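Local coordinates for porin protein associated with imipenem resistance (Acinetobacter baumannii, PDB 4FUV) that forms an eight-stranded beta-barrel in the outer membrane and is probably involved in the uptake of ornithine and the carbapenem imipenem, at residues A[13-18]-A[36-41]; A[89-94]-A[152-157]. All blocks are in the same frame, centred on the assembly; numbering follows the deposited sequence.

Contact 1 of 2, residues A[13-18]-A[36-41]; sequences KNQLIP and WQANPY. With C8E ((hydroxyethyloxy)tri(ethyloxy)octane), chain I.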
loop_
_atom_site.group_PDB
_atom_site.type_symbol
_atom_site.label_atom_id
_atom_site.label_comp_id
_atom_site.label_asym_id
_atom_site.label_seq_id
_atom_site.Cartn_x
_atom_site.Cartn_y
_atom_site.Cartn_z
ATOM N N LYS A 13 15.486 -41.398 30.309
ATOM C CA LYS A 13 14.516 -41.597 29.239
ATOM C C LYS A 13 15.162 -42.169 27.976
ATOM O O LYS A 13 16.367 -42.049 27.770
ATOM C CB LYS A 13 13.779 -40.295 28.925
ATOM N N ASN A 14 14.344 -42.800 27.142
ATOM C CA ASN A 14 14.810 -43.452 25.925
ATOM C C ASN A 14 14.872 -42.450 24.772
ATOM O O ASN A 14 13.873 -41.815 24.433
ATOM C CB ASN A 14 13.879 -44.623 25.582
ATOM C CG ASN A 14 14.407 -45.499 24.455
ATOM O OD1 ASN A 14 15.275 -45.098 23.687
ATOM N ND2 ASN A 14 13.867 -46.707 24.353
ATOM N N GLN A 15 16.053 -42.323 24.177
ATOM C CA GLN A 15 16.295 -41.394 23.077
ATOM C C GLN A 15 15.429 -41.667 21.852
ATOM O O GLN A 15 15.113 -40.753 21.090
ATOM C CB GLN A 15 17.771 -41.449 22.653
ATOM C CG GLN A 15 18.761 -40.923 23.688
ATOM C CD GLN A 15 18.663 -39.425 23.867
ATOM O OE1 GLN A 15 17.925 -38.749 23.147
ATOM N NE2 GLN A 15 19.412 -38.892 24.828
ATOM N N LEU A 16 15.064 -42.927 21.647
ATOM C CA LEU A 16 14.377 -43.292 20.417
ATOM C C LEU A 16 12.899 -42.931 20.443
ATOM O O LEU A 16 12.214 -43.015 19.425
ATOM C CB LEU A 16 14.566 -44.777 20.107
ATOM C CG LEU A 16 15.984 -45.209 19.722
ATOM C CD1 LEU A 16 16.765 -44.064 19.075
ATOM C CD2 LEU A 16 16.729 -45.771 20.919
ATOM N N ILE A 17 12.416 -42.515 21.606
ATOM C CA ILE A 17 10.987 -42.284 21.782
ATOM C C ILE A 17 10.660 -40.817 21.638
ATOM O O ILE A 17 11.241 -39.973 22.325
ATOM C CB ILE A 17 10.475 -42.795 23.137
ATOM C CG1 ILE A 17 10.784 -44.287 23.278
ATOM C CG2 ILE A 17 8.979 -42.537 23.277
ATOM C CD1 ILE A 17 10.398 -44.871 24.608
ATOM N N PRO A 18 9.745 -40.505 20.721
ATOM C CA PRO A 18 9.409 -39.100 20.479
ATOM C C PRO A 18 8.771 -38.490 21.718
ATOM O O PRO A 18 8.174 -39.193 22.535
ATOM C CB PRO A 18 8.413 -39.166 19.313
ATOM C CG PRO A 18 7.933 -40.542 19.280
ATOM C CD PRO A 18 9.027 -41.410 19.815
ATOM N N TRP A 36 11.478 -35.523 18.380
ATOM C CA TRP A 36 12.346 -36.128 19.392
ATOM C C TRP A 36 13.159 -35.015 20.029
ATOM O O TRP A 36 13.474 -34.022 19.367
ATOM C CB TRP A 36 13.323 -37.150 18.786
ATOM C CG TRP A 36 12.695 -38.421 18.280
ATOM C CD1 TRP A 36 12.703 -39.656 18.896
ATOM C CD2 TRP A 36 11.975 -38.593 17.065
ATOM N NE1 TRP A 36 12.029 -40.572 18.134
ATOM C CE2 TRP A 36 11.566 -39.943 16.992
ATOM C CE3 TRP A 36 11.624 -37.730 16.012
ATOM C CZ2 TRP A 36 10.842 -40.457 15.928
ATOM C CZ3 TRP A 36 10.888 -38.242 14.951
ATOM C CH2 TRP A 36 10.510 -39.593 14.915
ATOM N N GLN A 37 13.494 -35.177 21.309
ATOM C CA GLN A 37 14.356 -34.223 22.002
ATOM C C GLN A 37 15.523 -35.003 22.624
ATOM O O GLN A 37 15.334 -35.853 23.494
ATOM C CB GLN A 37 13.558 -33.426 23.048
ATOM C CG GLN A 37 14.200 -32.118 23.550
ATOM C CD GLN A 37 14.107 -30.942 22.556
ATOM O OE1 GLN A 37 13.067 -30.709 21.943
ATOM N NE2 GLN A 37 15.204 -30.192 22.415
ATOM N N ALA A 38 16.732 -34.751 22.133
ATOM C CA ALA A 38 17.905 -35.472 22.628
ATOM C C ALA A 38 18.385 -34.869 23.947
ATOM O O ALA A 38 18.808 -35.590 24.853
ATOM C CB ALA A 38 19.026 -35.472 21.592
ATOM N N ASN A 39 18.308 -33.545 24.033
ATOM C CA ASN A 39 18.586 -32.808 25.259
ATOM C C ASN A 39 17.879 -31.447 25.113
ATOM O O ASN A 39 17.266 -31.205 24.073
ATOM C CB ASN A 39 20.113 -32.708 25.492
ATOM C CG ASN A 39 20.843 -31.955 24.385
ATOM O OD1 ASN A 39 20.434 -30.867 23.960
ATOM N ND2 ASN A 39 21.945 -32.531 23.928
ATOM N N PRO A 40 17.945 -30.559 26.126
ATOM C CA PRO A 40 17.175 -29.316 25.940
ATOM C C PRO A 40 17.586 -28.472 24.722
ATOM O O PRO A 40 16.799 -27.648 24.262
ATOM C CB PRO A 40 17.465 -28.530 27.221
ATOM C CG PRO A 40 17.757 -29.590 28.255
ATOM C CD PRO A 40 18.463 -30.689 27.506
ATOM N N TYR A 41 18.789 -28.696 24.204
ATOM C CA TYR A 41 19.335 -27.869 23.136
ATOM C C TYR A 41 19.151 -28.474 21.732
ATOM O O TYR A 41 19.142 -27.752 20.738
ATOM C CB TYR A 41 20.815 -27.605 23.410
ATOM C CG TYR A 41 21.056 -26.934 24.742
ATOM C CD1 TYR A 41 20.840 -25.570 24.898
ATOM C CD2 TYR A 41 21.458 -27.670 25.861
ATOM C CE1 TYR A 41 21.050 -24.932 26.118
ATOM C CE2 TYR A 41 21.672 -27.033 27.104
ATOM C CZ TYR A 41 21.461 -25.669 27.214
ATOM O OH TYR A 41 21.651 -25.018 28.415
HETATM C C17 C8E I . 11.128 -46.559 20.067
HETATM O O18 C8E I . 9.971 -46.630 19.255
HETATM C C19 C8E I . 9.971 -45.646 18.233
HETATM C C20 C8E I . 8.529 -45.217 17.948
HETATM O O21 C8E I . 8.440 -44.581 16.684
HETATM O O HOH W 1 12.917 -37.814 22.228
#

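Contact 2 of 2, residues A[89-94]-A[152-157]; sequences NRWAQG and FGFAPK. With C8E ((hydroxyethyloxy)tri(ethyloxy)octane), chain H.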
loop_
_atom_site.group_PDB
_atom_site.type_symbol
_atom_site.label_atom_id
_atom_site.label_comp_id
_atom_site.label_asym_id
_atom_site.label_seq_id
_atom_site.Cartn_x
_atom_site.Cartn_y
_atom_site.Cartn_z
ATOM N N ASN A 89 12.053 -19.625 30.532
ATOM C CA ASN A 89 11.354 -18.534 29.874
ATOM C C ASN A 89 10.788 -19.083 28.564
ATOM O O ASN A 89 11.510 -19.708 27.789
ATOM C CB ASN A 89 12.288 -17.351 29.637
ATOM C CG ASN A 89 11.567 -16.157 29.049
ATOM O OD1 ASN A 89 11.334 -16.090 27.844
ATOM N ND2 ASN A 89 11.198 -15.210 29.902
ATOM N N ARG A 90 9.492 -18.894 28.346
ATOM C CA ARG A 90 8.812 -19.556 27.237
ATOM C C ARG A 90 9.217 -18.978 25.877
ATOM O O ARG A 90 9.290 -19.700 24.886
ATOM C CB ARG A 90 7.291 -19.511 27.440
ATOM C CG ARG A 90 6.556 -18.582 26.496
ATOM C CD ARG A 90 5.330 -17.959 27.141
ATOM N NE ARG A 90 4.442 -18.949 27.734
ATOM C CZ ARG A 90 4.306 -19.133 29.041
ATOM N NH1 ARG A 90 4.998 -18.385 29.888
ATOM N NH2 ARG A 90 3.478 -20.056 29.500
ATOM N N TRP A 91 9.496 -17.682 25.826
ATOM C CA TRP A 91 9.952 -17.082 24.572
ATOM C C TRP A 91 11.343 -17.587 24.216
ATOM O O TRP A 91 11.585 -18.032 23.089
ATOM C CB TRP A 91 9.912 -15.558 24.668
ATOM C CG TRP A 91 8.666 -15.081 25.321
ATOM C CD1 TRP A 91 8.566 -14.374 26.482
ATOM C CD2 TRP A 91 7.321 -15.306 24.873
ATOM N NE1 TRP A 91 7.246 -14.130 26.777
ATOM C CE2 TRP A 91 6.465 -14.690 25.805
ATOM C CE3 TRP A 91 6.766 -15.963 23.773
ATOM C CZ2 TRP A 91 5.076 -14.713 25.667
ATOM C CZ3 TRP A 91 5.392 -15.983 23.639
ATOM C CH2 TRP A 91 4.562 -15.364 24.581
ATOM N N ALA A 92 12.249 -17.554 25.188
ATOM C CA ALA A 92 13.621 -18.004 24.969
ATOM C C ALA A 92 13.709 -19.481 24.575
ATOM O O ALA A 92 14.437 -19.826 23.651
ATOM C CB ALA A 92 14.470 -17.745 26.187
ATOM N N GLN A 93 12.995 -20.344 25.292
ATOM C CA GLN A 93 13.020 -21.790 25.014
ATOM C C GLN A 93 12.473 -22.119 23.621
ATOM O O GLN A 93 12.900 -23.094 22.983
ATOM C CB GLN A 93 12.247 -22.569 26.090
ATOM C CG GLN A 93 12.394 -24.103 26.020
ATOM C CD GLN A 93 11.467 -24.749 24.990
ATOM O OE1 GLN A 93 10.446 -24.167 24.606
ATOM N NE2 GLN A 93 11.829 -25.951 24.529
ATOM N N GLY A 94 11.543 -21.294 23.153
ATOM C CA GLY A 94 10.875 -21.522 21.877
ATOM C C GLY A 94 11.672 -21.147 20.640
ATOM O O GLY A 94 11.289 -21.499 19.509
ATOM N N PHE A 152 14.528 -20.926 10.602
ATOM C CA PHE A 152 14.512 -20.426 11.969
ATOM C C PHE A 152 13.084 -20.465 12.481
ATOM O O PHE A 152 12.144 -20.130 11.755
ATOM C CB PHE A 152 15.081 -19.000 12.032
ATOM C CG PHE A 152 16.438 -18.869 11.391
ATOM C CD1 PHE A 152 16.559 -18.629 10.022
ATOM C CD2 PHE A 152 17.593 -19.021 12.141
ATOM C CE1 PHE A 152 17.806 -18.535 9.425
ATOM C CE2 PHE A 152 18.850 -18.917 11.548
ATOM C CZ PHE A 152 18.955 -18.674 10.192
ATOM N N GLY A 153 12.911 -20.899 13.724
ATOM C CA GLY A 153 11.573 -21.102 14.261
ATOM C C GLY A 153 11.348 -20.460 15.615
ATOM O O GLY A 153 12.306 -20.149 16.363
ATOM N N PHE A 154 10.071 -20.251 15.921
ATOM C CA PHE A 154 9.649 -19.688 17.191
ATOM C C PHE A 154 8.478 -20.508 17.711
ATOM O O PHE A 154 7.368 -20.418 17.188
ATOM C CB PHE A 154 9.230 -18.227 17.016
ATOM C CG PHE A 154 8.860 -17.541 18.320
ATOM C CD1 PHE A 154 9.681 -17.655 19.432
ATOM C CD2 PHE A 154 7.707 -16.775 18.423
ATOM C CE1 PHE A 154 9.354 -17.027 20.636
ATOM C CE2 PHE A 154 7.368 -16.147 19.624
ATOM C CZ PHE A 154 8.197 -16.272 20.726
ATOM N N ALA A 155 8.721 -21.308 18.739
ATOM C CA ALA A 155 7.717 -22.270 19.194
ATOM C C ALA A 155 7.360 -22.147 20.675
ATOM O O ALA A 155 7.578 -23.085 21.443
ATOM C CB ALA A 155 8.176 -23.705 18.875
ATOM N N PRO A 156 6.777 -21.006 21.082
ATOM C CA PRO A 156 6.491 -20.864 22.515
ATOM C C PRO A 156 5.494 -21.901 23.019
ATOM O O PRO A 156 4.488 -22.176 22.364
ATOM C CB PRO A 156 5.919 -19.447 22.629
ATOM C CG PRO A 156 5.369 -19.146 21.245
ATOM C CD PRO A 156 6.317 -19.843 20.295
ATOM N N LYS A 157 5.804 -22.493 24.168
ATOM C CA LYS A 157 4.895 -23.418 24.849
ATOM C C LYS A 157 3.877 -22.644 25.661
ATOM O O LYS A 157 4.219 -21.675 26.331
ATOM C CB LYS A 157 5.658 -24.338 25.795
ATOM C CG LYS A 157 6.358 -25.497 25.123
ATOM C CD LYS A 157 7.124 -26.329 26.144
ATOM C CE LYS A 157 8.009 -27.352 25.461
ATOM N NZ LYS A 157 8.941 -28.004 26.411
HETATM C C1 C8E H . 17.853 -12.889 22.478
HETATM C C2 C8E H . 16.968 -14.067 22.893
HETATM C C3 C8E H . 16.344 -13.824 24.264
HETATM C C4 C8E H . 14.860 -14.177 24.282
HETATM C C5 C8E H . 14.349 -14.243 25.724
HETATM C C6 C8E H . 13.069 -13.420 25.881
HETATM O O HOH W 2 8.688 -22.475 25.188
HETATM O O HOH W 3 9.504 -24.809 22.226
#

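Contact 1 of 2, residues A[13-18]-A[36-41]
A surface contact at one end of the barrel joins the turn that precedes strand 20-26 to the end of strand 29-37, with the indole of W36 at its centre. Its NE1 donates to the carbonyl oxygen of L16 at 2.8 Å; the acceptor lies in the ring plane, although the N-H comes to that carbonyl from well above the peptide plane. P18 lies alongside W36, and its CB sits over the five-membered ring, 4.0 Å from the centroid, as a CH-pi contact. The compact, rigid ring of P18 suits this place by turning a C-H at CB onto the aromatic face, while the indole N-H suits a carbonyl at its edge. Residues N14 to I17 form a type I beta turn, and N14 OD1 adds an Asx turn by accepting from L16 N at 3.0 Å. Q15, bent at chi2, reaches A38 with its amide: NE2 makes a weak bond of 3.4 Å to A38 O. A water bridges the segments, 2.7 Å from I17 O and accepting from Q37 N, and P18 O takes a bond from the indole of W225. A short indole bond, a proline CB over the indole face and a water bridge thus fix the turn against the strand, and the Q15 amide adds van der Waals contact with A38.

Contact 2 of 2, residues A[89-94]-A[152-157]
The rings of W91 and F154 meet rim to rim, W91 CE3 lying 3.4 Å from F154 CZ, and the carbonyl oxygen of W91 also sits at the F154 edge, in plane. One face of F154 has CD of P156 over its centre, 3.7 Å above the plane; one face of the indole carries CD of R90, from its own helix, offset toward the rim. P156 CB approaches W91 CZ3 obliquely at 3.6 Å. Helix 90-94 is a single short turn ahead of strand 95-114, N-capped by N89, whose OD1 accepts from A92 N on a lone pair; it packs beside the end of strand 147-154, a neighbour of 95-114 in the barrel wall. G94 suits this crossing because a CB there would clash with A155 and P156. Its carbonyl takes the A155 N-H at 2.7 Å and a CA-H...O contact from F154. Q93 OE1 accepts from two waters; one also donates to R90 O and accepts from K157 N, the other donates to A155 O at 2.7 Å. R90 NE makes a weak bond of 3.1 Å to K157 O, and its NH2 bonds to I158 O.

In the fold
Contacts 1 and 2 come in series along the chain: 13-18 with 36-41 closes before 89-94 meets 152-157. Their centres are 18 Å apart and their nearest atoms about 5 Å, without touching, and both lie on the same side of the chain's centre. Both reach the barrel sheet. Contact 1 joins the chain ahead of strand 20-26 to its hairpin partner 29-37, whereas contact 2 links the helix leading into strand 95-114 to the end of its neighbour 147-154. R82 has a bond to each, by its backbone with Y41 and weakly by its side chain with Q93 O. Both tie a loop or short helix to a strand end at one end of the barrel, where detergent molecules lie against both.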